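FACT-Spt16 (Cicer arietinum, PDB 5CE6) acts as a subunit of the histone chaperone complex FACT, its N-terminal domain having a peptidase-like fold and probably binding histones H3-H4. Local coordinates at residues F277-S282 with V297-V302; L427-T432 with G447-K452. All coordinates share one frame; numbering follows the deposited sequence.

Contact 1. Residues F277-S282 with V297-V302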
loop_
_atom_site.group_PDB
_atom_site.type_symbol
_atom_site.label_atom_id
_atom_site.label_comp_id
_atom_site.label_asym_id
_atom_site.label_seq_id
_atom_site.Cartn_x
_atom_site.Cartn_y
_atom_site.Cartn_z
ATOM N N PHE A 277 -4.178 5.789 -21.193
ATOM C CA PHE A 277 -4.176 5.942 -19.745
ATOM C C PHE A 277 -4.748 4.694 -19.085
ATOM O O PHE A 277 -5.497 3.929 -19.716
ATOM C CB PHE A 277 -4.988 7.189 -19.363
ATOM C CG PHE A 277 -4.471 8.441 -19.985
ATOM C CD1 PHE A 277 -3.344 9.072 -19.464
ATOM C CD2 PHE A 277 -5.092 8.978 -21.115
ATOM C CE1 PHE A 277 -2.854 10.239 -20.052
ATOM C CE2 PHE A 277 -4.606 10.142 -21.707
ATOM C CZ PHE A 277 -3.489 10.767 -21.182
ATOM N N ASP A 278 -4.391 4.489 -17.824
ATOM C CA ASP A 278 -4.844 3.324 -17.086
ATOM C C ASP A 278 -4.689 3.710 -15.640
ATOM O O ASP A 278 -3.570 3.853 -15.147
ATOM C CB ASP A 278 -3.955 2.128 -17.427
ATOM C CG ASP A 278 -4.408 0.838 -16.756
ATOM O OD1 ASP A 278 -5.302 0.865 -15.887
ATOM O OD2 ASP A 278 -3.847 -0.217 -17.102
ATOM N N LEU A 279 -5.810 3.934 -14.961
ATOM C CA LEU A 279 -5.738 4.409 -13.590
ATOM C C LEU A 279 -5.668 3.290 -12.559
ATOM O O LEU A 279 -5.680 3.559 -11.361
ATOM C CB LEU A 279 -6.900 5.344 -13.271
ATOM C CG LEU A 279 -7.049 6.540 -14.207
ATOM C CD1 LEU A 279 -8.100 7.502 -13.670
ATOM C CD2 LEU A 279 -5.714 7.240 -14.379
ATOM N N ARG A 280 -5.598 2.040 -13.004
ATOM C CA ARG A 280 -5.392 0.944 -12.057
ATOM C C ARG A 280 -3.992 1.067 -11.460
ATOM O O ARG A 280 -3.066 1.510 -12.134
ATOM C CB ARG A 280 -5.588 -0.402 -12.755
ATOM C CG ARG A 280 -7.021 -0.627 -13.207
ATOM C CD ARG A 280 -7.140 -1.866 -14.051
ATOM N NE ARG A 280 -6.355 -1.776 -15.278
ATOM C CZ ARG A 280 -6.269 -2.759 -16.165
ATOM N NH1 ARG A 280 -6.916 -3.894 -15.941
ATOM N NH2 ARG A 280 -5.532 -2.621 -17.261
ATOM N N PRO A 281 -3.834 0.715 -10.171
ATOM C CA PRO A 281 -2.530 0.929 -9.534
ATOM C C PRO A 281 -1.440 0.033 -10.129
ATOM O O PRO A 281 -0.251 0.307 -9.960
ATOM C CB PRO A 281 -2.797 0.591 -8.058
ATOM C CG PRO A 281 -3.992 -0.308 -8.076
ATOM C CD PRO A 281 -4.836 0.175 -9.234
ATOM N N SER A 282 -1.858 -1.013 -10.833
ATOM C CA SER A 282 -0.943 -1.961 -11.462
ATOM C C SER A 282 -0.431 -1.510 -12.830
ATOM O O SER A 282 0.289 -2.254 -13.505
ATOM C CB SER A 282 -1.641 -3.309 -11.628
ATOM O OG SER A 282 -2.792 -3.181 -12.446
ATOM N N VAL A 297 -2.658 15.737 -21.999
ATOM C CA VAL A 297 -2.480 15.579 -20.559
ATOM C C VAL A 297 -1.428 14.510 -20.305
ATOM O O VAL A 297 -1.233 13.609 -21.120
ATOM C CB VAL A 297 -3.790 15.240 -19.806
ATOM C CG1 VAL A 297 -4.858 16.299 -20.058
ATOM C CG2 VAL A 297 -4.304 13.897 -20.210
ATOM N N ILE A 298 -0.743 14.645 -19.179
ATOM C CA ILE A 298 0.317 13.721 -18.785
ATOM C C ILE A 298 0.052 13.315 -17.350
ATOM O O ILE A 298 -0.114 14.177 -16.482
ATOM C CB ILE A 298 1.708 14.398 -18.883
ATOM C CG1 ILE A 298 2.002 14.790 -20.334
ATOM C CG2 ILE A 298 2.819 13.482 -18.333
ATOM C CD1 ILE A 298 3.192 15.746 -20.504
ATOM N N ILE A 299 0.009 12.009 -17.085
ATOM C CA ILE A 299 -0.192 11.532 -15.718
ATOM C C ILE A 299 1.104 10.937 -15.179
ATOM O O ILE A 299 1.765 10.161 -15.866
ATOM C CB ILE A 299 -1.310 10.472 -15.642
ATOM C CG1 ILE A 299 -2.662 11.082 -16.042
ATOM C CG2 ILE A 299 -1.416 9.885 -14.226
ATOM C CD1 ILE A 299 -3.806 10.084 -15.980
ATOM N N CYS A 300 1.479 11.337 -13.967
ATOM C CA CYS A 300 2.624 10.741 -13.280
ATOM C C CYS A 300 2.250 10.329 -11.870
ATOM O O CYS A 300 1.746 11.133 -11.087
ATOM C CB CYS A 300 3.825 11.691 -13.206
ATOM S SG CYS A 300 5.198 11.011 -12.195
ATOM N N ALA A 301 2.514 9.071 -11.543
ATOM C CA ALA A 301 2.321 8.580 -10.179
ATOM C C ALA A 301 3.633 7.980 -9.698
ATOM O O ALA A 301 4.238 7.167 -10.388
ATOM C CB ALA A 301 1.208 7.539 -10.120
ATOM N N VAL A 302 4.082 8.400 -8.520
ATOM C CA VAL A 302 5.327 7.869 -7.977
ATOM C C VAL A 302 5.184 7.626 -6.484
ATOM O O VAL A 302 4.486 8.358 -5.790
ATOM C CB VAL A 302 6.515 8.820 -8.291
ATOM C CG1 VAL A 302 6.246 10.200 -7.769
ATOM C CG2 VAL A 302 7.797 8.298 -7.713
#
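In the pita-bread domain that Spt16 shares with the M24 metallopeptidases, Phe277 and Leu279, on the loop that follows strand 270-273, lie against Val297 and Ile299 of strand 296-306. The leading end of the Phe277 ring meets valine: CZ is 3.4 Å from Val297 CG2, a close approach, and the two side chains run nearly perpendicular to each other. The edge of the same ring is turned in plane to the backbone carbonyl, with CZ 3.6 Å from Val297 O, so the slightly positive rim of the aromatic faces an electronegative oxygen. Further back, Phe277 CD1 rests 3.7 Å from Ile299 CD1. That methyl also receives Leu279, whose CD2 comes to 3.8 Å from Ile299 CD1. A fully stretched chi2 of 180° sends the isoleucine methyl out from the strand to a point where both loop residues can reach it. Phe425 and Ser426 of strand 424-435 touch the ring as well, and so does Asn422, a residue of the potassium site.

Much of the loop's polar bonding is local. Arg280 grips the Asp278 carboxylate side-on, NE lying 2.9 Å from Asp278 OD1 and NH2 taking OD2, with both oxygens close to the guanidinium plane, though NH2 comes to OD2 well out of the carboxylate plane. Arg280 N also donates to Asp278 OD1 (3.1 Å), from above the carboxylate plane, which makes an Asx turn. Gln272 NE2 binds the carbonyl O of Asp278 and ties the loop to the neighbouring strand. With no hydrogen bond crossing between the two segments, their cohesion rests on apolar burial and shape, while the Asx turn and the salt bridge probably help to hold the bend that carries Leu279 against the strand.

Contact 2. Residues L427-T432 with G447-K452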
loop_
_atom_site.group_PDB
_atom_site.type_symbol
_atom_site.label_atom_id
_atom_site.label_comp_id
_atom_site.label_asym_id
_atom_site.label_seq_id
_atom_site.Cartn_x
_atom_site.Cartn_y
_atom_site.Cartn_z
ATOM N N LEU A 427 -7.584 11.637 -15.967
ATOM C CA LEU A 427 -6.898 12.547 -15.043
ATOM C C LEU A 427 -6.768 11.856 -13.703
ATOM O O LEU A 427 -7.639 11.066 -13.337
ATOM C CB LEU A 427 -7.701 13.835 -14.839
ATOM C CG LEU A 427 -8.085 14.634 -16.085
ATOM C CD1 LEU A 427 -9.112 15.709 -15.715
ATOM C CD2 LEU A 427 -6.889 15.263 -16.730
ATOM N N LEU A 428 -5.717 12.184 -12.960
ATOM C CA LEU A 428 -5.451 11.535 -11.672
ATOM C C LEU A 428 -4.764 12.467 -10.686
ATOM O O LEU A 428 -3.802 13.170 -11.039
ATOM C CB LEU A 428 -4.589 10.286 -11.902
ATOM C CG LEU A 428 -4.212 9.516 -10.635
ATOM C CD1 LEU A 428 -5.458 8.900 -10.014
ATOM C CD2 LEU A 428 -3.204 8.436 -11.001
ATOM N N LEU A 429 -5.257 12.474 -9.448
ATOM C CA LEU A 429 -4.611 13.186 -8.355
ATOM C C LEU A 429 -4.475 12.246 -7.172
ATOM O O LEU A 429 -5.437 11.577 -6.796
ATOM C CB LEU A 429 -5.427 14.413 -7.935
ATOM C CG LEU A 429 -5.351 15.628 -8.852
ATOM C CD1 LEU A 429 -6.316 16.699 -8.357
ATOM C CD2 LEU A 429 -3.932 16.174 -8.856
ATOM N N ALA A 430 -3.288 12.189 -6.581
ATOM C CA ALA A 430 -3.111 11.390 -5.368
ATOM C C ALA A 430 -2.214 12.093 -4.382
ATOM O O ALA A 430 -1.222 12.721 -4.761
ATOM C CB ALA A 430 -2.552 9.998 -5.685
ATOM N N ASP A 431 -2.569 11.963 -3.107
ATOM C CA ASP A 431 -1.701 12.407 -2.021
ATOM C C ASP A 431 -1.706 11.419 -0.873
ATOM O O ASP A 431 -2.628 10.614 -0.746
ATOM C CB ASP A 431 -2.162 13.761 -1.485
ATOM C CG ASP A 431 -1.813 14.901 -2.407
ATOM O OD1 ASP A 431 -0.658 15.373 -2.358
ATOM O OD2 ASP A 431 -2.684 15.317 -3.181
ATOM N N THR A 432 -0.693 11.519 -0.007
ATOM C CA THR A 432 -0.647 10.704 1.219
ATOM C C THR A 432 -1.047 11.588 2.384
ATOM O O THR A 432 -0.514 12.687 2.550
ATOM C CB THR A 432 0.739 10.115 1.462
ATOM O OG1 THR A 432 1.104 9.343 0.319
ATOM C CG2 THR A 432 0.729 9.202 2.681
ATOM N N GLY A 447 3.176 22.056 -3.354
ATOM C CA GLY A 447 2.873 23.283 -4.059
ATOM C C GLY A 447 1.498 23.199 -4.676
ATOM O O GLY A 447 0.913 22.120 -4.765
ATOM N N SER A 448 0.981 24.343 -5.110
ATOM C CA SER A 448 -0.384 24.413 -5.620
ATOM C C SER A 448 -0.710 23.381 -6.692
ATOM O O SER A 448 0.027 23.217 -7.664
ATOM C CB SER A 448 -0.677 25.810 -6.155
ATOM O OG SER A 448 -1.933 25.836 -6.805
ATOM N N LYS A 449 -1.822 22.680 -6.486
ATOM C CA LYS A 449 -2.333 21.721 -7.453
ATOM C C LYS A 449 -3.288 22.410 -8.394
ATOM O O LYS A 449 -3.843 21.769 -9.287
ATOM C CB LYS A 449 -3.083 20.593 -6.742
ATOM C CG LYS A 449 -2.198 19.596 -6.054
ATOM C CD LYS A 449 -3.021 18.495 -5.397
ATOM C CE LYS A 449 -3.655 18.920 -4.085
ATOM N NZ LYS A 449 -4.195 17.695 -3.394
ATOM N N ALA A 450 -3.505 23.711 -8.175
ATOM C CA ALA A 450 -4.438 24.468 -8.990
ATOM C C ALA A 450 -4.009 24.375 -10.434
ATOM O O ALA A 450 -2.815 24.239 -10.727
ATOM C CB ALA A 450 -4.505 25.924 -8.547
ATOM N N LEU A 451 -5.002 24.418 -11.313
ATOM C CA LEU A 451 -4.811 24.343 -12.752
ATOM C C LEU A 451 -3.672 25.227 -13.249
ATOM O O LEU A 451 -2.822 24.774 -14.017
ATOM C CB LEU A 451 -6.109 24.742 -13.453
ATOM C CG LEU A 451 -6.104 24.686 -14.975
ATOM C CD1 LEU A 451 -5.941 23.262 -15.427
ATOM C CD2 LEU A 451 -7.389 25.282 -15.528
ATOM N N LYS A 452 -3.655 26.481 -12.800
ATOM C CA LYS A 452 -2.672 27.458 -13.269
ATOM C C LYS A 452 -1.233 27.006 -13.024
ATOM O O LYS A 452 -0.315 27.408 -13.739
ATOM C CB LYS A 452 -2.903 28.822 -12.605
ATOM C CG LYS A 452 -2.497 28.863 -11.139
ATOM C CD LYS A 452 -2.317 30.294 -10.643
ATOM C CE LYS A 452 -1.711 30.315 -9.246
ATOM N NZ LYS A 452 -2.495 29.483 -8.286
#
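Lys449 and Asp431 reach for each other from opposite directions, and the firm part of the contact is where their ends meet: Lys449 NZ donates to Asp431 OD2 at 2.8 Å in a salt bridge. The ammonium stands above the carboxylate plane, 41° out of it. A bend at chi3 (-78°) turns the end of the lysine chain toward the acid, and CE follows to 3.8 Å from Asp431 OD2. Both charges have further partners. Gln336 of helix 323-342 serves the two at once, its OE1 accepting from Lys449 NZ and its NE2 giving to Asp431 OD2, while Asp431 OD1 takes Thr444 OG1 and a salt bridge from Arg315. Two cationic groups around one buried carboxylate probably favour its ionised form.

Asp431 is an inward residue of strand 424-435, part of the antiparallel sheet of the pita-bread fold, and helix 323-342 lies along this side. Lys449 touches Leu333 of that helix with its side chain, and its carbonyl O accepts from Tyr329. A methionine in place of Lys449 would probably leave Asp431 OD2 without its ionic mate and Gln336 OE1 without a donor.

Away from this cluster the two segments touch only lightly. Leu429 CD2 comes no nearer than 4.3 Å to Lys449 CD, a light brush of apolar carbons; the leucine, buried, also leans on Tyr329. On the far side of Lys449, Gly447 and Ser448 are exposed to solvent. Gly447 adopts backbone angles (phi 130°) at which a CB would strike the preceding carbonyl, and Ser448 folds the loop into an ST turn, its OG accepting from Ala450 N at 3.0 Å.

In the fold
Contact 1 closes before contact 2 opens along the chain, yet their centres lie only about 13 Å apart and they touch. Leu279 CD1 packs 3.6 Å from Leu427 O, and Ile299 CG2 lies 4.0 Å from Leu428 CB, so the loop and strand of 277-282 and 297-302 rest on the start of 427-432. Strand 309-319 links them further: it pairs with strand 296-306, exchanges a backbone hydrogen bond between Ala314 and Ala430, and supplies Arg315 to contact 2. One contact thus holds a loop onto the strands, and the other fastens the segment 447-452, near the end of the modelled chain, and helix 323-342 to them, within a single peptidase-like domain.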